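Local structure of membrane-associated protein VP24 (Marburg virus - Musoke, Kenya, 1980, 4OR8) at residues B[109-113]-B[174-178]; B[178-184]-B[205-211]. The protein may act as a minor matrix protein that interacts with the nucleoprotein and takes part in nucleocapsid assembly and virion budding. All blocks are in the same frame, centred on the assembly; numbering follows the deposited sequence.

Contact 1. Residues B[109-113]-B[174-178]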
loop_
_atom_site.group_PDB
_atom_site.type_symbol
_atom_site.label_atom_id
_atom_site.label_comp_id
_atom_site.label_asym_id
_atom_site.label_seq_id
_atom_site.Cartn_x
_atom_site.Cartn_y
_atom_site.Cartn_z
ATOM N N ARG B 109 16.075 3.997 -0.583
ATOM C CA ARG B 109 17.510 3.916 -0.349
ATOM C C ARG B 109 17.816 4.264 1.100
ATOM O O ARG B 109 18.597 3.584 1.760
ATOM C CB ARG B 109 18.245 4.866 -1.291
ATOM C CG ARG B 109 19.755 4.717 -1.306
ATOM C CD ARG B 109 20.378 5.780 -2.204
ATOM N NE ARG B 109 21.831 5.853 -2.071
ATOM C CZ ARG B 109 22.689 5.386 -2.969
ATOM N NH1 ARG B 109 22.247 4.811 -4.080
ATOM N NH2 ARG B 109 23.993 5.498 -2.758
ATOM N N ILE B 110 17.178 5.324 1.584
ATOM C CA ILE B 110 17.307 5.752 2.970
ATOM C C ILE B 110 16.813 4.665 3.918
ATOM O O ILE B 110 17.444 4.375 4.935
ATOM C CB ILE B 110 16.515 7.052 3.217
ATOM C CG1 ILE B 110 17.185 8.221 2.492
ATOM C CG2 ILE B 110 16.402 7.350 4.701
ATOM C CD1 ILE B 110 16.469 9.539 2.669
ATOM N N LEU B 111 15.686 4.060 3.566
ATOM C CA LEU B 111 15.078 3.020 4.381
ATOM C C LEU B 111 16.015 1.817 4.480
ATOM O O LEU B 111 16.174 1.224 5.548
ATOM C CB LEU B 111 13.726 2.621 3.784
ATOM C CG LEU B 111 12.708 1.895 4.664
ATOM C CD1 LEU B 111 11.310 2.105 4.110
ATOM C CD2 LEU B 111 13.024 0.412 4.742
ATOM N N LEU B 112 16.648 1.473 3.365
ATOM C CA LEU B 112 17.597 0.367 3.342
ATOM C C LEU B 112 18.811 0.655 4.216
ATOM O O LEU B 112 19.334 -0.242 4.878
ATOM C CB LEU B 112 18.029 0.050 1.910
ATOM C CG LEU B 112 17.092 -0.885 1.148
ATOM C CD1 LEU B 112 17.569 -1.091 -0.275
ATOM C CD2 LEU B 112 16.999 -2.215 1.869
ATOM N N GLY B 113 19.255 1.908 4.220
ATOM C CA GLY B 113 20.377 2.311 5.047
ATOM C C GLY B 113 20.087 2.068 6.516
ATOM O O GLY B 113 20.951 1.623 7.271
ATOM N N PHE B 174 13.661 -6.850 8.765
ATOM C CA PHE B 174 13.388 -5.460 9.108
ATOM C C PHE B 174 12.143 -4.953 8.393
ATOM O O PHE B 174 11.352 -4.210 8.967
ATOM C CB PHE B 174 14.581 -4.570 8.768
ATOM C CG PHE B 174 14.372 -3.122 9.106
ATOM C CD1 PHE B 174 14.606 -2.660 10.390
ATOM C CD2 PHE B 174 13.946 -2.222 8.142
ATOM C CE1 PHE B 174 14.419 -1.329 10.707
ATOM C CE2 PHE B 174 13.757 -0.890 8.453
ATOM C CZ PHE B 174 13.994 -0.442 9.738
ATOM N N PHE B 175 11.984 -5.350 7.135
ATOM C CA PHE B 175 10.798 -4.994 6.372
ATOM C C PHE B 175 9.575 -5.560 7.062
ATOM O O PHE B 175 8.549 -4.892 7.179
ATOM C CB PHE B 175 10.883 -5.554 4.953
ATOM C CG PHE B 175 11.846 -4.823 4.068
ATOM C CD1 PHE B 175 12.269 -3.545 4.386
ATOM C CD2 PHE B 175 12.323 -5.414 2.914
ATOM C CE1 PHE B 175 13.154 -2.871 3.568
ATOM C CE2 PHE B 175 13.206 -4.745 2.091
ATOM C CZ PHE B 175 13.622 -3.471 2.419
ATOM N N ASN B 176 9.701 -6.796 7.528
ATOM C CA ASN B 176 8.607 -7.483 8.194
ATOM C C ASN B 176 8.185 -6.821 9.501
ATOM O O ASN B 176 6.995 -6.765 9.820
ATOM C CB ASN B 176 8.971 -8.946 8.444
ATOM C CG ASN B 176 7.890 -9.691 9.193
ATOM O OD1 ASN B 176 6.931 -10.178 8.595
ATOM N ND2 ASN B 176 8.034 -9.782 10.512
ATOM N N LYS B 177 9.153 -6.325 10.265
ATOM C CA LYS B 177 8.829 -5.688 11.533
ATOM C C LYS B 177 8.263 -4.283 11.317
ATOM O O LYS B 177 7.579 -3.742 12.184
ATOM C CB LYS B 177 10.030 -5.683 12.486
ATOM C CG LYS B 177 11.195 -4.831 12.043
ATOM C CD LYS B 177 12.505 -5.350 12.626
ATOM C CE LYS B 177 12.413 -5.569 14.127
ATOM N NZ LYS B 177 13.704 -6.061 14.693
ATOM N N MET B 178 8.535 -3.707 10.151
ATOM C CA MET B 178 7.940 -2.427 9.776
ATOM C C MET B 178 6.433 -2.561 9.601
ATOM O O MET B 178 5.683 -1.607 9.811
ATOM C CB MET B 178 8.552 -1.910 8.480
ATOM C CG MET B 178 9.963 -1.384 8.611
ATOM S SD MET B 178 10.510 -0.689 7.040
ATOM C CE MET B 178 9.197 0.486 6.735
#
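L111 drives one methyl, CD2, into the group formed by F174, F175 and M178, and that single carbon supplies the nearest atom to all three residues. It approaches both phenylalanine rings at their rims rather than over their faces: it lies near the plane of F175, 3.5 Å from CE1, and near the plane of F174, 4.0 Å from CE2. The third partner is sulfur. L111 and M178 meet tip to tip, with L111 CD2 3.6 Å from M178 SD. The methionine chain is extended as far as SD and then bends (chi3 55°), which brings CE to the other leucine methyl, with M178 CE 3.7 Å from L111 CD1. Of the two branches of L111, CD1 thus lies nearest CE, while CD2 lies nearest SD and the rings.

At L111 the CB bond does not aim at the opposite helix; the swing of CG away from the backbone N (chi1 -161°) helps bring the isobutyl end nearer. L112 CD2 comes obliquely to F175, 3.6 Å from CZ, but L112 was modelled in two conformations, so this touch is less certain. No hydrogen bond crosses the contact, and every touching residue is buried.

The segment axes pass 12.1 Å apart at 106°, a steep crossing, and the closest CA pair, L112 and F175, is 9.2 Å apart. At that spacing the backbones do not meet, and side-chain ends bridge the helices over a modest 184 Å² of buried surface. Helix 104-115 crosses the C-terminal part of helix 161-178 here in the interior of the chain, with L243 of helix 240-244 touching L111, F175 and M178, and V213 of strand 210-221 packing against L111.

Contact 2. Residues B[178-184]-B[205-211]; sequences MFTLHVV and TRVNMGF
The hairpin formed by strands 201-206 and 210-221 lies against the loop that leaves helix 161-178, and the main polar grip between them is R206 reaching for the carbonyl of L181. R206 NH1 donates to L181 O at 3.0 Å with a moderately bent N-H...O angle of 148°, the oxygen standing somewhat out of the guanidinium plane. R206 CG lies anti to the backbone N (chi1 -177°) and the chain runs extended from there, carrying the charged end past V183 to the type I turn M178-L181.

Two phenylalanine rings lie beside this bond. F179 stands almost square to the guanidinium: its CD1 lies over one guanidinium face, while R206 NH2, 3.8 Å from that carbon, sits at the rim of the ring, so the cation meets the edge of the ring and not its pi face. One face of F179 receives the edge of F211 in a T-shaped pair, centroids 5.4 Å apart and planes at 86°. The F211 ring in turn has M178 CE over one face, 3.6 Å from the centroid, a CH-pi contact; SD stands farther out, close to the ring normal, a distant Met-aromatic contact.

The hairpin closes in a tight turn through N208 and M209, where V207 N bonds to G210 O (2.7 Å) and G210 adopts backbone angles that call for glycine. Beside this turn the loop backbone runs along the strand end: V184 N makes a weak bond to R206 O (3.3 Å), and the CA-H of V183 points at the same oxygen. V183 CG1 also meets N208 OD1 at 3.4 Å. E240 forms a salt bridge with R206 NH2. The second subunit, another copy of this protein, approaches as well, hydrogen-bonding to the N208 backbone and packing its L18 on L181.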
loop_
_atom_site.group_PDB
_atom_site.type_symbol
_atom_site.label_atom_id
_atom_site.label_comp_id
_atom_site.label_asym_id
_atom_site.label_seq_id
_atom_site.Cartn_x
_atom_site.Cartn_y
_atom_site.Cartn_z
ATOM N N MET B 178 8.535 -3.707 10.151
ATOM C CA MET B 178 7.940 -2.427 9.776
ATOM C C MET B 178 6.433 -2.561 9.601
ATOM O O MET B 178 5.683 -1.607 9.811
ATOM C CB MET B 178 8.552 -1.910 8.480
ATOM C CG MET B 178 9.963 -1.384 8.611
ATOM S SD MET B 178 10.510 -0.689 7.040
ATOM C CE MET B 178 9.197 0.486 6.735
ATOM N N PHE B 179 5.993 -3.751 9.210
ATOM C CA PHE B 179 4.570 -4.020 9.052
ATOM C C PHE B 179 3.882 -4.316 10.381
ATOM O O PHE B 179 2.668 -4.514 10.431
ATOM C CB PHE B 179 4.340 -5.156 8.057
ATOM C CG PHE B 179 4.499 -4.736 6.629
ATOM C CD1 PHE B 179 3.458 -4.113 5.963
ATOM C CD2 PHE B 179 5.689 -4.949 5.955
ATOM C CE1 PHE B 179 3.598 -3.716 4.650
ATOM C CE2 PHE B 179 5.834 -4.552 4.640
ATOM C CZ PHE B 179 4.786 -3.934 3.986
ATOM N N THR B 180 4.657 -4.343 11.460
ATOM C CA THR B 180 4.060 -4.450 12.781
ATOM C C THR B 180 3.607 -3.068 13.244
ATOM O O THR B 180 2.809 -2.948 14.171
ATOM C CB THR B 180 5.017 -5.081 13.814
ATOM O OG1 THR B 180 6.076 -4.167 14.122
ATOM C CG2 THR B 180 5.603 -6.378 13.274
ATOM N N LEU B 181 4.113 -2.028 12.584
ATOM C CA LEU B 181 3.702 -0.659 12.875
ATOM C C LEU B 181 2.249 -0.427 12.485
ATOM O O LEU B 181 1.791 -0.898 11.447
ATOM C CB LEU B 181 4.578 0.348 12.126
ATOM C CG LEU B 181 6.022 0.572 12.570
ATOM C CD1 LEU B 181 6.708 1.555 11.629
ATOM C CD2 LEU B 181 6.073 1.072 14.002
ATOM N N HIS B 182 1.527 0.304 13.324
ATOM C CA HIS B 182 0.172 0.710 12.995
ATOM C C HIS B 182 0.195 2.027 12.235
ATOM O O HIS B 182 1.074 2.860 12.445
ATOM C CB HIS B 182 -0.668 0.863 14.262
ATOM C CG HIS B 182 -1.049 -0.438 14.895
ATOM N ND1 HIS B 182 -2.348 -0.895 14.929
ATOM C CD2 HIS B 182 -0.301 -1.380 15.517
ATOM C CE1 HIS B 182 -2.385 -2.063 15.545
ATOM N NE2 HIS B 182 -1.156 -2.380 15.912
ATOM N N VAL B 183 -0.772 2.206 11.345
ATOM C CA VAL B 183 -0.982 3.490 10.700
ATOM C C VAL B 183 -1.298 4.494 11.803
ATOM O O VAL B 183 -1.768 4.106 12.871
ATOM C CB VAL B 183 -2.143 3.412 9.688
ATOM C CG1 VAL B 183 -2.281 4.709 8.918
ATOM C CG2 VAL B 183 -1.910 2.268 8.726
ATOM N N VAL B 184 -1.011 5.770 11.558
ATOM C CA VAL B 184 -1.265 6.811 12.546
ATOM C C VAL B 184 -2.686 6.716 13.090
ATOM O O VAL B 184 -3.647 6.567 12.340
ATOM C CB VAL B 184 -0.992 8.217 11.983
ATOM C CG1 VAL B 184 0.485 8.371 11.666
ATOM C CG2 VAL B 184 -1.825 8.464 10.745
ATOM N N THR B 205 7.340 6.606 9.302
ATOM C CA THR B 205 5.974 6.535 9.803
ATOM C C THR B 205 5.055 5.816 8.816
ATOM O O THR B 205 5.087 6.083 7.611
ATOM C CB THR B 205 5.417 7.942 10.070
ATOM O OG1 THR B 205 6.273 8.627 10.991
ATOM C CG2 THR B 205 4.015 7.869 10.645
ATOM N N ARG B 206 4.236 4.901 9.323
ATOM C CA ARG B 206 3.285 4.210 8.465
ATOM C C ARG B 206 2.007 5.022 8.269
ATOM O O ARG B 206 1.335 5.394 9.234
ATOM C CB ARG B 206 2.947 2.824 9.012
ATOM C CG ARG B 206 2.013 2.047 8.108
ATOM C CD ARG B 206 1.797 0.629 8.599
ATOM N NE ARG B 206 1.128 -0.175 7.579
ATOM C CZ ARG B 206 0.948 -1.488 7.658
ATOM N NH1 ARG B 206 1.385 -2.160 8.716
ATOM N NH2 ARG B 206 0.332 -2.131 6.677
ATOM N N VAL B 207 1.687 5.300 7.011
ATOM C CA VAL B 207 0.428 5.932 6.658
ATOM C C VAL B 207 -0.403 4.947 5.836
ATOM O O VAL B 207 0.031 3.826 5.589
ATOM C CB VAL B 207 0.650 7.240 5.871
ATOM C CG1 VAL B 207 1.175 8.320 6.791
ATOM C CG2 VAL B 207 1.608 7.014 4.702
ATOM N N ASN B 208 -1.594 5.361 5.420
ATOM C CA ASN B 208 -2.455 4.498 4.621
ATOM C C ASN B 208 -1.839 4.118 3.278
ATOM O O ASN B 208 -2.093 3.032 2.753
ATOM C CB ASN B 208 -3.819 5.154 4.397
ATOM C CG ASN B 208 -4.652 5.212 5.658
ATOM O OD1 ASN B 208 -4.583 4.320 6.502
ATOM N ND2 ASN B 208 -5.449 6.268 5.793
ATOM N N MET B 209 -1.027 5.015 2.730
ATOM C CA MET B 209 -0.457 4.819 1.400
ATOM C C MET B 209 0.836 4.017 1.436
ATOM O O MET B 209 1.275 3.477 0.421
ATOM C CB MET B 209 -0.219 6.166 0.717
ATOM C CG MET B 209 -1.497 6.922 0.415
ATOM S SD MET B 209 -1.215 8.398 -0.573
ATOM C CE MET B 209 -0.327 7.708 -1.967
ATOM N N GLY B 210 1.442 3.939 2.611
ATOM C CA GLY B 210 2.697 3.235 2.763
ATOM C C GLY B 210 3.512 3.814 3.897
ATOM O O GLY B 210 2.982 4.109 4.963
ATOM N N PHE B 211 4.804 3.990 3.664
ATOM C CA PHE B 211 5.693 4.462 4.711
ATOM C C PHE B 211 6.296 5.813 4.371
ATOM O O PHE B 211 6.990 5.962 3.370
ATOM C CB PHE B 211 6.789 3.432 4.979
ATOM C CG PHE B 211 6.264 2.103 5.435
ATOM C CD1 PHE B 211 5.987 1.878 6.772
ATOM C CD2 PHE B 211 6.034 1.086 4.526
ATOM C CE1 PHE B 211 5.498 0.659 7.198
ATOM C CE2 PHE B 211 5.545 -0.137 4.943
ATOM C CZ PHE B 211 5.277 -0.351 6.283
#

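Contacts 1 and 2 follow one another along the chain and share M178, the last residue of segment 174-178 and the first of 178-184. Their centres lie 12 Å apart, and apart from the shared segment end they do not touch. The thioether methyl of M178 serves both contacts, lying between L111 CD1 of the crossing helix and the F211 ring of the hairpin. L243 of helix 240-244 also packs on M178. Contact 1 lies about 5 Å from the chain centre and has no neighbour from the other chain; contact 2 lies about 13 Å out. The chain runs straight from the helix crossing into the loop that packs on the hairpin, where the second copy of the protein in the assembly also approaches.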